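Local coordinates for flagellar biosynthetic protein FlhB (Shewanella putrefaciens CN-32, PDB 6Z0W) that probably helps to build the flagellar rod and export flagellar proteins, as the cytoplasmic domain of a membrane-bound type III secretion component, at residues 15-20 and 27-32; 23-28 and 74-79; 36-41 and 81-86; 65-70 and 116-121. All blocks are in the same frame, centred on the assembly; numbering follows the deposited sequence.

Contact 1: residues 15-20 and 27-32; sequences ADVIVV and VAVKYD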
loop_
_atom_site.group_PDB
_atom_site.type_symbol
_atom_site.label_atom_id
_atom_site.label_comp_id
_atom_site.label_asym_id
_atom_site.label_seq_id
_atom_site.Cartn_x
_atom_site.Cartn_y
_atom_site.Cartn_z
ATOM N N ALA A 15 -6.133 2.708 8.215
ATOM C CA ALA A 15 -5.804 2.614 6.805
ATOM C C ALA A 15 -7.074 2.577 5.959
ATOM O O ALA A 15 -8.098 2.034 6.368
ATOM C CB ALA A 15 -4.980 1.343 6.537
ATOM N N ASP A 16 -6.976 3.079 4.729
ATOM C CA ASP A 16 -8.054 2.845 3.775
ATOM C C ASP A 16 -7.875 1.553 2.986
ATOM O O ASP A 16 -8.869 0.965 2.546
ATOM C CB ASP A 16 -8.156 4.029 2.822
ATOM C CG ASP A 16 -8.737 5.247 3.497
ATOM O OD1 ASP A 16 -9.821 5.090 4.083
ATOM O OD2 ASP A 16 -8.100 6.326 3.485
ATOM N N VAL A 17 -6.637 1.094 2.802
ATOM C CA VAL A 17 -6.360 -0.092 1.997
ATOM C C VAL A 17 -4.980 -0.586 2.386
ATOM O O VAL A 17 -4.142 0.192 2.853
ATOM C CB VAL A 17 -6.457 0.224 0.479
ATOM C CG1 VAL A 17 -5.256 1.052 0.031
ATOM C CG2 VAL A 17 -6.550 -1.066 -0.357
ATOM N N ILE A 18 -4.762 -1.896 2.248
ATOM C CA ILE A 18 -3.433 -2.510 2.269
ATOM C C ILE A 18 -3.153 -3.025 0.869
ATOM O O ILE A 18 -3.901 -3.863 0.353
ATOM C CB ILE A 18 -3.320 -3.673 3.267
ATOM C CG1 ILE A 18 -4.080 -3.397 4.554
ATOM C CG2 ILE A 18 -1.840 -4.037 3.519
ATOM C CD1 ILE A 18 -3.549 -2.276 5.387
ATOM N N VAL A 19 -2.093 -2.525 0.250
ATOM C CA VAL A 19 -1.601 -3.040 -1.020
ATOM C C VAL A 19 -0.515 -4.045 -0.712
ATOM O O VAL A 19 0.437 -3.741 0.028
ATOM C CB VAL A 19 -1.064 -1.912 -1.905
ATOM C CG1 VAL A 19 -0.657 -2.461 -3.289
ATOM C CG2 VAL A 19 -2.126 -0.803 -1.999
ATOM N N VAL A 20 -0.654 -5.248 -1.253
ATOM C CA VAL A 20 0.272 -6.312 -0.903
ATOM C C VAL A 20 0.868 -6.937 -2.144
ATOM O O VAL A 20 0.346 -6.796 -3.256
ATOM C CB VAL A 20 -0.360 -7.441 -0.039
ATOM C CG1 VAL A 20 -0.811 -6.913 1.265
ATOM C CG2 VAL A 20 -1.474 -8.132 -0.791
ATOM N N VAL A 27 1.784 -2.532 2.395
ATOM C CA VAL A 27 1.812 -1.115 2.738
ATOM C C VAL A 27 0.390 -0.674 3.063
ATOM O O VAL A 27 -0.536 -0.886 2.262
ATOM C CB VAL A 27 2.434 -0.255 1.621
ATOM C CG1 VAL A 27 3.954 -0.499 1.558
ATOM C CG2 VAL A 27 1.791 -0.572 0.275
ATOM N N ALA A 28 0.204 -0.123 4.266
ATOM C CA ALA A 28 -1.093 0.391 4.689
ATOM C C ALA A 28 -1.188 1.855 4.260
ATOM O O ALA A 28 -0.420 2.713 4.741
ATOM C CB ALA A 28 -1.281 0.230 6.207
ATOM N N VAL A 29 -2.134 2.144 3.365
ATOM C CA VAL A 29 -2.261 3.453 2.731
ATOM C C VAL A 29 -3.483 4.181 3.290
ATOM O O VAL A 29 -4.553 3.583 3.465
ATOM C CB VAL A 29 -2.344 3.300 1.196
ATOM C CG1 VAL A 29 -2.527 4.679 0.491
ATOM C CG2 VAL A 29 -1.102 2.584 0.670
ATOM N N LYS A 30 -3.332 5.488 3.539
ATOM C CA LYS A 30 -4.443 6.330 3.973
ATOM C C LYS A 30 -4.559 7.559 3.078
ATOM O O LYS A 30 -3.547 8.125 2.660
ATOM C CB LYS A 30 -4.276 6.784 5.445
ATOM C CG LYS A 30 -5.505 7.503 6.045
ATOM C CD LYS A 30 -5.320 7.675 7.564
ATOM C CE LYS A 30 -6.575 8.236 8.272
ATOM N NZ LYS A 30 -7.804 7.437 7.953
ATOM N N TYR A 31 -5.796 7.953 2.782
ATOM C CA TYR A 31 -6.102 9.204 2.093
ATOM C C TYR A 31 -6.899 10.082 3.044
ATOM O O TYR A 31 -8.019 9.730 3.425
ATOM C CB TYR A 31 -6.905 8.967 0.818
ATOM C CG TYR A 31 -7.285 10.238 0.050
ATOM C CD1 TYR A 31 -6.304 10.996 -0.592
ATOM C CD2 TYR A 31 -8.620 10.666 -0.036
ATOM C CE1 TYR A 31 -6.622 12.137 -1.296
ATOM C CE2 TYR A 31 -8.970 11.830 -0.761
ATOM C CZ TYR A 31 -7.967 12.561 -1.378
ATOM O OH TYR A 31 -8.261 13.709 -2.094
ATOM N N ASP A 32 -6.333 11.223 3.416
ATOM C CA ASP A 32 -6.997 12.122 4.363
ATOM C C ASP A 32 -6.656 13.524 3.876
ATOM O O ASP A 32 -5.613 14.076 4.233
ATOM C CB ASP A 32 -6.533 11.843 5.796
ATOM C CG ASP A 32 -7.195 12.745 6.839
ATOM O OD1 ASP A 32 -8.097 13.546 6.501
ATOM O OD2 ASP A 32 -6.777 12.664 8.020
HETATM O O HOH W 1 -9.077 7.955 5.667
#

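Contact 2: residues 23-28 and 74-79; sequences EHYAVA and IYHTTK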
loop_
_atom_site.group_PDB
_atom_site.type_symbol
_atom_site.label_atom_id
_atom_site.label_comp_id
_atom_site.label_asym_id
_atom_site.label_seq_id
_atom_site.Cartn_x
_atom_site.Cartn_y
_atom_site.Cartn_z
ATOM N N GLU A 23 9.121 -13.782 0.213
ATOM C CA GLU A 23 9.371 -12.352 0.287
ATOM C C GLU A 23 8.009 -11.682 0.067
ATOM O O GLU A 23 7.403 -11.797 -1.003
ATOM C CB GLU A 23 10.435 -11.907 -0.721
ATOM C CG GLU A 23 10.714 -10.414 -0.758
ATOM C CD GLU A 23 11.662 -9.929 0.327
ATOM O OE1 GLU A 23 12.793 -9.495 -0.002
ATOM O OE2 GLU A 23 11.280 -9.976 1.512
ATOM N N HIS A 24 7.522 -11.050 1.133
ATOM C CA HIS A 24 6.176 -10.498 1.225
ATOM C C HIS A 24 6.261 -9.002 1.479
ATOM O O HIS A 24 7.150 -8.533 2.190
ATOM C CB HIS A 24 5.375 -11.167 2.363
ATOM C CG HIS A 24 5.207 -12.645 2.184
ATOM N ND1 HIS A 24 4.201 -13.194 1.415
ATOM C CD2 HIS A 24 5.947 -13.687 2.633
ATOM C CE1 HIS A 24 4.317 -14.510 1.417
ATOM N NE2 HIS A 24 5.365 -14.833 2.152
ATOM N N TYR A 25 5.311 -8.263 0.911
ATOM C CA TYR A 25 5.217 -6.817 1.058
ATOM C C TYR A 25 3.800 -6.446 1.474
ATOM O O TYR A 25 2.839 -7.030 0.967
ATOM C CB TYR A 25 5.523 -6.126 -0.266
ATOM C CG TYR A 25 6.965 -6.111 -0.671
ATOM C CD1 TYR A 25 7.731 -4.991 -0.450
ATOM C CD2 TYR A 25 7.552 -7.209 -1.285
ATOM C CE1 TYR A 25 9.029 -4.937 -0.834
ATOM C CE2 TYR A 25 8.865 -7.178 -1.663
ATOM C CZ TYR A 25 9.601 -6.027 -1.428
ATOM O OH TYR A 25 10.922 -5.931 -1.789
ATOM N N ALA A 26 3.666 -5.473 2.377
ATOM C CA ALA A 26 2.368 -4.878 2.699
ATOM C C ALA A 26 2.586 -3.408 3.002
ATOM O O ALA A 26 3.466 -3.077 3.802
ATOM C CB ALA A 26 1.693 -5.553 3.914
ATOM N N VAL A 27 1.784 -2.532 2.395
ATOM C CA VAL A 27 1.812 -1.115 2.738
ATOM C C VAL A 27 0.390 -0.674 3.063
ATOM O O VAL A 27 -0.536 -0.886 2.262
ATOM C CB VAL A 27 2.434 -0.255 1.621
ATOM C CG1 VAL A 27 3.954 -0.499 1.558
ATOM C CG2 VAL A 27 1.791 -0.572 0.275
ATOM N N ALA A 28 0.204 -0.123 4.266
ATOM C CA ALA A 28 -1.093 0.391 4.689
ATOM C C ALA A 28 -1.188 1.855 4.260
ATOM O O ALA A 28 -0.420 2.713 4.741
ATOM C CB ALA A 28 -1.281 0.230 6.207
ATOM N N ILE A 74 5.541 1.335 -3.800
ATOM C CA ILE A 74 5.201 2.163 -2.643
ATOM C C ILE A 74 6.206 1.937 -1.522
ATOM O O ILE A 74 6.770 2.885 -0.968
ATOM C CB ILE A 74 3.773 1.867 -2.156
ATOM C CG1 ILE A 74 2.722 2.317 -3.155
ATOM C CG2 ILE A 74 3.517 2.581 -0.840
ATOM C CD1 ILE A 74 1.372 1.728 -2.847
ATOM N N TYR A 75 6.424 0.669 -1.157
ATOM C CA TYR A 75 7.315 0.349 -0.045
ATOM C C TYR A 75 8.689 0.991 -0.234
ATOM O O TYR A 75 9.231 1.606 0.699
ATOM C CB TYR A 75 7.445 -1.169 0.101
ATOM C CG TYR A 75 8.219 -1.591 1.338
ATOM C CD1 TYR A 75 7.551 -1.938 2.502
ATOM C CD2 TYR A 75 9.619 -1.615 1.345
ATOM C CE1 TYR A 75 8.241 -2.306 3.641
ATOM C CE2 TYR A 75 10.331 -1.995 2.490
ATOM C CZ TYR A 75 9.635 -2.337 3.632
ATOM O OH TYR A 75 10.293 -2.715 4.787
ATOM N N HIS A 76 9.240 0.895 -1.452
ATOM C CA HIS A 76 10.608 1.334 -1.725
ATOM C C HIS A 76 10.764 2.839 -1.764
ATOM O O HIS A 76 11.894 3.317 -1.611
ATOM C CB HIS A 76 11.097 0.770 -3.055
ATOM C CG HIS A 76 11.246 -0.713 -3.054
ATOM N ND1 HIS A 76 10.975 -1.487 -4.161
ATOM C CD2 HIS A 76 11.630 -1.566 -2.079
ATOM C CE1 HIS A 76 11.188 -2.755 -3.868
ATOM N NE2 HIS A 76 11.585 -2.829 -2.611
ATOM N N THR A 77 9.667 3.584 -1.962
ATOM C CA THR A 77 9.708 5.006 -2.283
ATOM C C THR A 77 9.025 5.901 -1.250
ATOM O O THR A 77 9.030 7.128 -1.421
ATOM C CB THR A 77 9.042 5.255 -3.642
ATOM O OG1 THR A 77 7.639 4.971 -3.546
ATOM C CG2 THR A 77 9.667 4.412 -4.743
ATOM N N THR A 78 8.431 5.331 -0.201
ATOM C CA THR A 78 7.594 6.068 0.740
ATOM C C THR A 78 7.915 5.609 2.153
ATOM O O THR A 78 7.573 4.472 2.509
ATOM C CB THR A 78 6.098 5.822 0.453
ATOM O OG1 THR A 78 5.847 5.944 -0.951
ATOM C CG2 THR A 78 5.222 6.822 1.227
ATOM N N LYS A 79 8.536 6.482 2.963
ATOM C CA LYS A 79 8.693 6.186 4.384
ATOM C C LYS A 79 7.368 6.304 5.141
ATOM O O LYS A 79 6.392 6.879 4.657
ATOM C CB LYS A 79 9.681 7.127 5.055
ATOM C CG LYS A 79 10.916 7.491 4.308
ATOM C CD LYS A 79 11.920 7.949 5.330
ATOM C CE LYS A 79 13.325 7.942 4.766
ATOM N NZ LYS A 79 14.333 8.625 5.644
#

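Contact 3: residues 36-41 and 81-86; sequences SAAPFV and DQQIPE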
loop_
_atom_site.group_PDB
_atom_site.type_symbol
_atom_site.label_atom_id
_atom_site.label_comp_id
_atom_site.label_asym_id
_atom_site.label_seq_id
_atom_site.Cartn_x
_atom_site.Cartn_y
_atom_site.Cartn_z
ATOM N N SER A 36 -3.216 15.929 3.546
ATOM C CA SER A 36 -2.333 15.867 2.382
ATOM C C SER A 36 -3.139 15.611 1.119
ATOM O O SER A 36 -4.091 14.823 1.118
ATOM C CB SER A 36 -1.283 14.760 2.529
ATOM O OG SER A 36 -0.868 14.676 3.874
ATOM N N ALA A 37 -2.715 16.267 0.038
ATOM C CA ALA A 37 -3.307 16.001 -1.263
ATOM C C ALA A 37 -3.048 14.562 -1.700
ATOM O O ALA A 37 -3.895 13.949 -2.368
ATOM C CB ALA A 37 -2.746 16.993 -2.294
ATOM N N ALA A 38 -1.866 13.987 -1.340
ATOM C CA ALA A 38 -1.614 12.624 -1.822
ATOM C C ALA A 38 -1.804 11.586 -0.706
ATOM O O ALA A 38 -1.581 11.887 0.471
ATOM C CB ALA A 38 -0.193 12.499 -2.373
ATOM N N PRO A 39 -2.195 10.351 -1.038
ATOM C CA PRO A 39 -2.258 9.316 -0.004
ATOM C C PRO A 39 -0.901 9.174 0.666
ATOM O O PRO A 39 0.144 9.476 0.079
ATOM C CB PRO A 39 -2.631 8.047 -0.782
ATOM C CG PRO A 39 -3.211 8.519 -2.077
ATOM C CD PRO A 39 -2.466 9.801 -2.382
ATOM N N PHE A 40 -0.923 8.731 1.912
ATOM C CA PHE A 40 0.303 8.532 2.658
ATOM C C PHE A 40 0.336 7.136 3.274
ATOM O O PHE A 40 -0.695 6.491 3.489
ATOM C CB PHE A 40 0.495 9.590 3.764
ATOM C CG PHE A 40 -0.761 9.931 4.533
ATOM C CD1 PHE A 40 -1.024 9.361 5.782
ATOM C CD2 PHE A 40 -1.662 10.861 4.024
ATOM C CE1 PHE A 40 -2.189 9.699 6.480
ATOM C CE2 PHE A 40 -2.800 11.196 4.712
ATOM C CZ PHE A 40 -3.068 10.624 5.941
ATOM N N VAL A 41 1.549 6.686 3.588
ATOM C CA VAL A 41 1.747 5.358 4.161
ATOM C C VAL A 41 1.762 5.502 5.677
ATOM O O VAL A 41 2.539 6.293 6.214
ATOM C CB VAL A 41 3.050 4.728 3.638
ATOM C CG1 VAL A 41 3.473 3.555 4.491
ATOM C CG2 VAL A 41 2.877 4.327 2.155
ATOM N N ASP A 81 4.487 7.628 7.275
ATOM C CA ASP A 81 3.867 8.934 7.448
ATOM C C ASP A 81 4.215 9.898 6.317
ATOM O O ASP A 81 3.996 11.099 6.439
ATOM C CB ASP A 81 4.224 9.534 8.820
ATOM C CG ASP A 81 3.928 8.567 9.985
ATOM O OD1 ASP A 81 3.038 7.694 9.841
ATOM O OD2 ASP A 81 4.582 8.674 11.051
ATOM N N GLN A 82 4.692 9.387 5.189
ATOM C CA GLN A 82 5.084 10.190 4.043
ATOM C C GLN A 82 4.102 9.965 2.891
ATOM O O GLN A 82 3.529 8.881 2.746
ATOM C CB GLN A 82 6.524 9.839 3.612
ATOM C CG GLN A 82 7.132 10.774 2.568
ATOM C CD GLN A 82 8.498 10.311 2.002
ATOM O OE1 GLN A 82 8.856 9.115 2.023
ATOM N NE2 GLN A 82 9.268 11.283 1.498
ATOM N N GLN A 83 3.867 11.014 2.089
ATOM C CA GLN A 83 3.067 10.844 0.882
ATOM C C GLN A 83 3.801 10.011 -0.159
ATOM O O GLN A 83 5.022 10.113 -0.326
ATOM C CB GLN A 83 2.687 12.204 0.272
ATOM C CG GLN A 83 2.386 13.254 1.319
ATOM C CD GLN A 83 1.933 14.583 0.738
ATOM O OE1 GLN A 83 1.032 14.644 -0.109
ATOM N NE2 GLN A 83 2.582 15.659 1.175
ATOM N N ILE A 84 3.045 9.167 -0.852
ATOM C CA ILE A 84 3.562 8.430 -2.007
ATOM C C ILE A 84 4.100 9.418 -3.036
ATOM O O ILE A 84 3.625 10.564 -3.112
ATOM C CB ILE A 84 2.477 7.553 -2.656
ATOM C CG1 ILE A 84 1.322 8.454 -3.137
ATOM C CG2 ILE A 84 2.033 6.497 -1.693
ATOM C CD1 ILE A 84 0.225 7.723 -3.899
ATOM N N PRO A 85 5.067 9.008 -3.859
ATOM C CA PRO A 85 5.529 9.871 -4.952
ATOM C C PRO A 85 4.412 10.173 -5.937
ATOM O O PRO A 85 3.501 9.364 -6.166
ATOM C CB PRO A 85 6.622 9.034 -5.633
ATOM C CG PRO A 85 6.978 7.963 -4.647
ATOM C CD PRO A 85 5.714 7.685 -3.894
ATOM N N GLU A 86 4.538 11.326 -6.571
ATOM C CA GLU A 86 3.548 11.752 -7.548
ATOM C C GLU A 86 3.381 10.724 -8.672
ATOM O O GLU A 86 2.264 10.522 -9.164
ATOM C CB GLU A 86 3.956 13.127 -8.069
ATOM C CG GLU A 86 3.541 13.470 -9.470
ATOM C CD GLU A 86 4.342 14.645 -10.017
ATOM O OE1 GLU A 86 5.382 14.410 -10.671
ATOM O OE2 GLU A 86 3.936 15.804 -9.783
#

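Contact 4: residues 65-70 and 116-121; sequences VSAPPL and IPLNQP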
loop_
_atom_site.group_PDB
_atom_site.type_symbol
_atom_site.label_atom_id
_atom_site.label_comp_id
_atom_site.label_asym_id
_atom_site.label_seq_id
_atom_site.Cartn_x
_atom_site.Cartn_y
_atom_site.Cartn_z
ATOM N N VAL A 65 -5.611 -5.560 -1.121
ATOM C CA VAL A 65 -5.633 -5.843 -2.553
ATOM C C VAL A 65 -4.223 -6.167 -3.010
ATOM O O VAL A 65 -3.251 -5.569 -2.534
ATOM C CB VAL A 65 -6.258 -4.697 -3.378
ATOM C CG1 VAL A 65 -7.518 -4.177 -2.677
ATOM C CG2 VAL A 65 -5.291 -3.567 -3.580
ATOM N N SER A 66 -4.112 -7.151 -3.902
ATOM C CA SER A 66 -2.824 -7.581 -4.423
ATOM C C SER A 66 -2.566 -6.877 -5.750
ATOM O O SER A 66 -3.254 -7.140 -6.747
ATOM C CB SER A 66 -2.757 -9.091 -4.609
ATOM O OG SER A 66 -1.497 -9.406 -5.182
ATOM N N ALA A 67 -1.548 -6.016 -5.756
ATOM C CA ALA A 67 -0.993 -5.448 -6.985
ATOM C C ALA A 67 0.515 -5.385 -6.781
ATOM O O ALA A 67 1.043 -4.364 -6.337
ATOM C CB ALA A 67 -1.591 -4.066 -7.284
ATOM N N PRO A 68 1.234 -6.474 -7.075
ATOM C CA PRO A 68 2.635 -6.655 -6.577
ATOM C C PRO A 68 3.571 -5.504 -6.932
ATOM O O PRO A 68 4.335 -5.056 -6.064
ATOM C CB PRO A 68 3.087 -7.974 -7.250
ATOM C CG PRO A 68 1.798 -8.738 -7.455
ATOM C CD PRO A 68 0.702 -7.708 -7.698
ATOM N N PRO A 69 3.583 -5.018 -8.184
ATOM C CA PRO A 69 4.511 -3.926 -8.509
ATOM C C PRO A 69 4.184 -2.631 -7.801
ATOM O O PRO A 69 5.093 -1.822 -7.569
ATOM C CB PRO A 69 4.363 -3.774 -10.032
ATOM C CG PRO A 69 3.803 -5.072 -10.498
ATOM C CD PRO A 69 2.864 -5.466 -9.395
ATOM N N LEU A 70 2.902 -2.388 -7.504
ATOM C CA LEU A 70 2.512 -1.174 -6.784
ATOM C C LEU A 70 2.896 -1.269 -5.315
ATOM O O LEU A 70 3.462 -0.321 -4.747
ATOM C CB LEU A 70 1.000 -0.939 -6.932
ATOM C CG LEU A 70 0.492 0.378 -6.362
ATOM C CD1 LEU A 70 1.237 1.536 -7.067
ATOM C CD2 LEU A 70 -1.035 0.519 -6.582
ATOM N N ILE A 116 -5.981 -6.863 -8.238
ATOM C CA ILE A 116 -6.391 -5.723 -9.044
ATOM C C ILE A 116 -5.336 -5.513 -10.119
ATOM O O ILE A 116 -4.162 -5.288 -9.797
ATOM C CB ILE A 116 -6.571 -4.437 -8.222
ATOM C CG1 ILE A 116 -7.380 -4.707 -6.958
ATOM C CG2 ILE A 116 -7.268 -3.390 -9.063
ATOM C CD1 ILE A 116 -8.830 -5.020 -7.207
ATOM N N PRO A 117 -5.696 -5.579 -11.393
ATOM C CA PRO A 117 -4.731 -5.246 -12.435
ATOM C C PRO A 117 -4.411 -3.765 -12.387
ATOM O O PRO A 117 -5.290 -2.930 -12.148
ATOM C CB PRO A 117 -5.453 -5.625 -13.736
ATOM C CG PRO A 117 -6.677 -6.416 -13.304
ATOM C CD PRO A 117 -7.021 -5.888 -11.947
ATOM N N LEU A 118 -3.134 -3.451 -12.579
ATOM C CA LEU A 118 -2.729 -2.074 -12.789
ATOM C C LEU A 118 -3.177 -1.616 -14.171
ATOM O O LEU A 118 -3.380 -2.417 -15.085
ATOM C CB LEU A 118 -1.216 -1.925 -12.637
ATOM C CG LEU A 118 -0.679 -2.264 -11.239
ATOM C CD1 LEU A 118 0.830 -2.393 -11.239
ATOM C CD2 LEU A 118 -1.141 -1.206 -10.231
ATOM N N ASN A 119 -3.346 -0.314 -14.323
ATOM C CA ASN A 119 -3.921 0.206 -15.548
ATOM C C ASN A 119 -2.883 0.880 -16.416
ATOM O O ASN A 119 -3.193 1.295 -17.537
ATOM C CB ASN A 119 -5.081 1.127 -15.186
ATOM C CG ASN A 119 -6.135 0.389 -14.418
ATOM O OD1 ASN A 119 -6.600 -0.660 -14.880
ATOM N ND2 ASN A 119 -6.457 0.856 -13.212
ATOM N N GLN A 120 -1.648 0.917 -15.942
ATOM C CA GLN A 120 -0.524 1.514 -16.642
ATOM C C GLN A 120 0.736 0.998 -15.968
ATOM O O GLN A 120 0.663 0.388 -14.896
ATOM C CB GLN A 120 -0.581 3.046 -16.583
ATOM C CG GLN A 120 -0.481 3.588 -15.165
ATOM C CD GLN A 120 -0.769 5.081 -15.100
ATOM O OE1 GLN A 120 -1.797 5.493 -14.579
ATOM N NE2 GLN A 120 0.147 5.887 -15.609
ATOM N N PRO A 121 1.899 1.225 -16.557
ATOM C CA PRO A 121 3.129 0.755 -15.923
ATOM C C PRO A 121 3.474 1.582 -14.698
ATOM O O PRO A 121 3.080 2.741 -14.544
ATOM C CB PRO A 121 4.183 0.927 -17.021
ATOM C CG PRO A 121 3.387 1.012 -18.308
ATOM C CD PRO A 121 2.156 1.759 -17.904
#

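Contact 1: residues 15-20 and 27-32
Asp16 holds CG anti to its carbonyl carbon and beside its backbone N (chi1 -73°), and from there the carboxylate reaches the end of 27-32, where OD2 accepts a nearly straight bond from Tyr31 N at 2.9 Å. The same oxygen takes a proton from a water 2.9 Å from OD2, and that water accepts from Lys30 NZ at 2.7 Å. Lys30 NZ is also bonded to Asn14 O, so acid and amine communicate through the water rather than by a direct ion pair. Beside this cluster Val29 O is shared: Asp16 N gives it a bond of 2.8 Å, and Val17 N a weak one of 3.3 Å. Val29 N returns a bond to Val17 O at 2.8 Å, and Val19 and Val27 exchange a reciprocal pair further along. The faces are filled by aliphatic carbon. Ile18 lays CD1 against Ala28 CB at 3.5 Å, tighter than usual van der Waals contact, on the face covered by helix 47-59. On the other face Val17 and Val29 lie side by side, CG1 of Val17 being 3.9 Å from CB of Val29, under helix 89-100. Two consecutive residues, Asp16 and Val17, thus oppose the single Val29: a classic beta bulge at the open end of the antiparallel hairpin of strands 17-20 and 25-30 in the middle of the mixed sheet.

Contact 2: residues 23-28 and 74-79
Val27 and Tyr75 bring their CA atoms to 6.3 Å of each other where the last turn of helix 68-77 packs on strand 25-30. Val27 spreads its two methyls over neighbouring helix residues: CG1 lies 3.8 Å from Tyr75 CB, close to the plane of that ring and at its edge, while CG2 lies 3.8 Å from CG2 of Ile74. Two residues earlier on the same side of the strand, Tyr25 meets Tyr75 edge to face. The edge of the Tyr25 ring points toward the face of the Tyr75 ring, planes at 86° and centroids 5.5 Å apart, and CD1 of Tyr25 touches CB of Tyr75 at 3.9 Å. Tyr75 CG stands anti to the backbone N (chi1 -173°), which carries the ring off toward the strand. His76 closes the aromatic cluster: its NE2 donates to Tyr25 OH over 3.3 Å, a bent bond in which the hydroxyl oxygen lies somewhat out of the imidazole plane. Tyr25 OH is also bonded to His130 and the His76 ring stacks on His129, both residues of the purification tag, so the outer side of the cluster partly reflects the construct. Tyr75 makes a cation-pi contact with Lys44 as well. The join is therefore mostly apolar and aromatic, with one long polar bond at its rim; as the donor, His76 carries a proton on NE2, although its charge is left open.

Contact 3: residues 36-41 and 81-86
Gln83 leads its side chain back along 36-41, and each atom finds something there. Gln83 CB sits 3.7 Å from Pro39 O and close to Ala38 CB; CG, anti to the carbonyl carbon, starts an extended run and lies near Ser36 CB. Gln83 CD comes to 3.7 Å from Ser36 CB, and NE2 is near that same carbon. At the tip Gln83 OE1 accepts from Ala38 N at 3.2 Å, the donor tilted 18° from the amide plane, and also touches Ala38 CB at 3.4 Å. Alongside this side chain the backbones form a single bridge at Phe40 and Gln83, with their CA atoms 4.0 Å apart. Ile84 N bonds to Pro39 O at 3.1 Å, Val41 N to Gln82 O at 3.1 Å, and Asp81 N to Val41 O. Ile84 then crosses Pro39 obliquely, its CD1 3.7 Å from Pro39 CD, and helix 89-100 packs on both residues through Val92. Strand 40-46 is an outer strand of the sheet, so the loop between helices 68-77 and 89-100 continues its edge for a short way. Backbone bonds supply most of the polar grip, and the Gln83 amide extends it past the proline, which has no N-H to give: its carbonyl oxygen takes the Ile84 bond, and the N-H of Ala38 is satisfied by a side chain.

Contact 4: residues 65-70 and 116-121
Ser66 O accepts the backbone N-H of Ile116 over 3.1 Å, a nearly straight bond (168° at the hydrogen) whose donor stands 30° out of the carbonyl plane. It prolongs the pairing of strand 64-66 with strand 114-115 by one residue, and from there onward the contact is carried by side chains. Ile116, with CG1 anti to its carbonyl carbon (chi1 -47°), sets CG1 3.8 Å from Val65 CB. Tyr98 of helix 89-100 touches both of these residues. Leu118 leans across the start of helix 68-77 with its two methyls divided: CD1 meets the ring of Pro69, closest at CB with 4.0 Å, while CD2 lies 3.9 Å from Leu70 CB and 4.1 Å from Ala67 CB. Ala67 occupies the N-cap position of this helix, and its CB also approaches Ile116 O at 3.8 Å. Further on, the tail is held by polar side chains, Asn119 to Gln94 and Gln120 to Thr90. The segment 116-121 probably belongs to the proline-rich element tied to flagellar biogenesis in this protein. Leu118 points toward 65-70 and Pro117 away, while Ile116 reaches Val65 through CG1, so against 65-70 the extended, proline-stiffened chain is held by one backbone bond and aliphatic contacts.

Contact 1 is the hub, centred about 5 Å from the centre of the chain. It shares Val27 and Ala28 with contact 2, so one strand pairs with 17-20 along its edge and receives helix 68-77 on a face. Contact 3 meets it through the neighbouring strand 40-46, where Lys30 O and Phe40 N are 2.8 Å apart, and contact 4 on the opposite side, where Ile18 O is 2.8 Å from Val65 N. Contacts 2 and 4 use the two ends of helix 68-77. Contact 2 also touches contact 3, Ile74 CG2 lying 3.5 Å from Val41 CG2, whereas contacts 3 and 4, centres about 18 Å apart, do not meet.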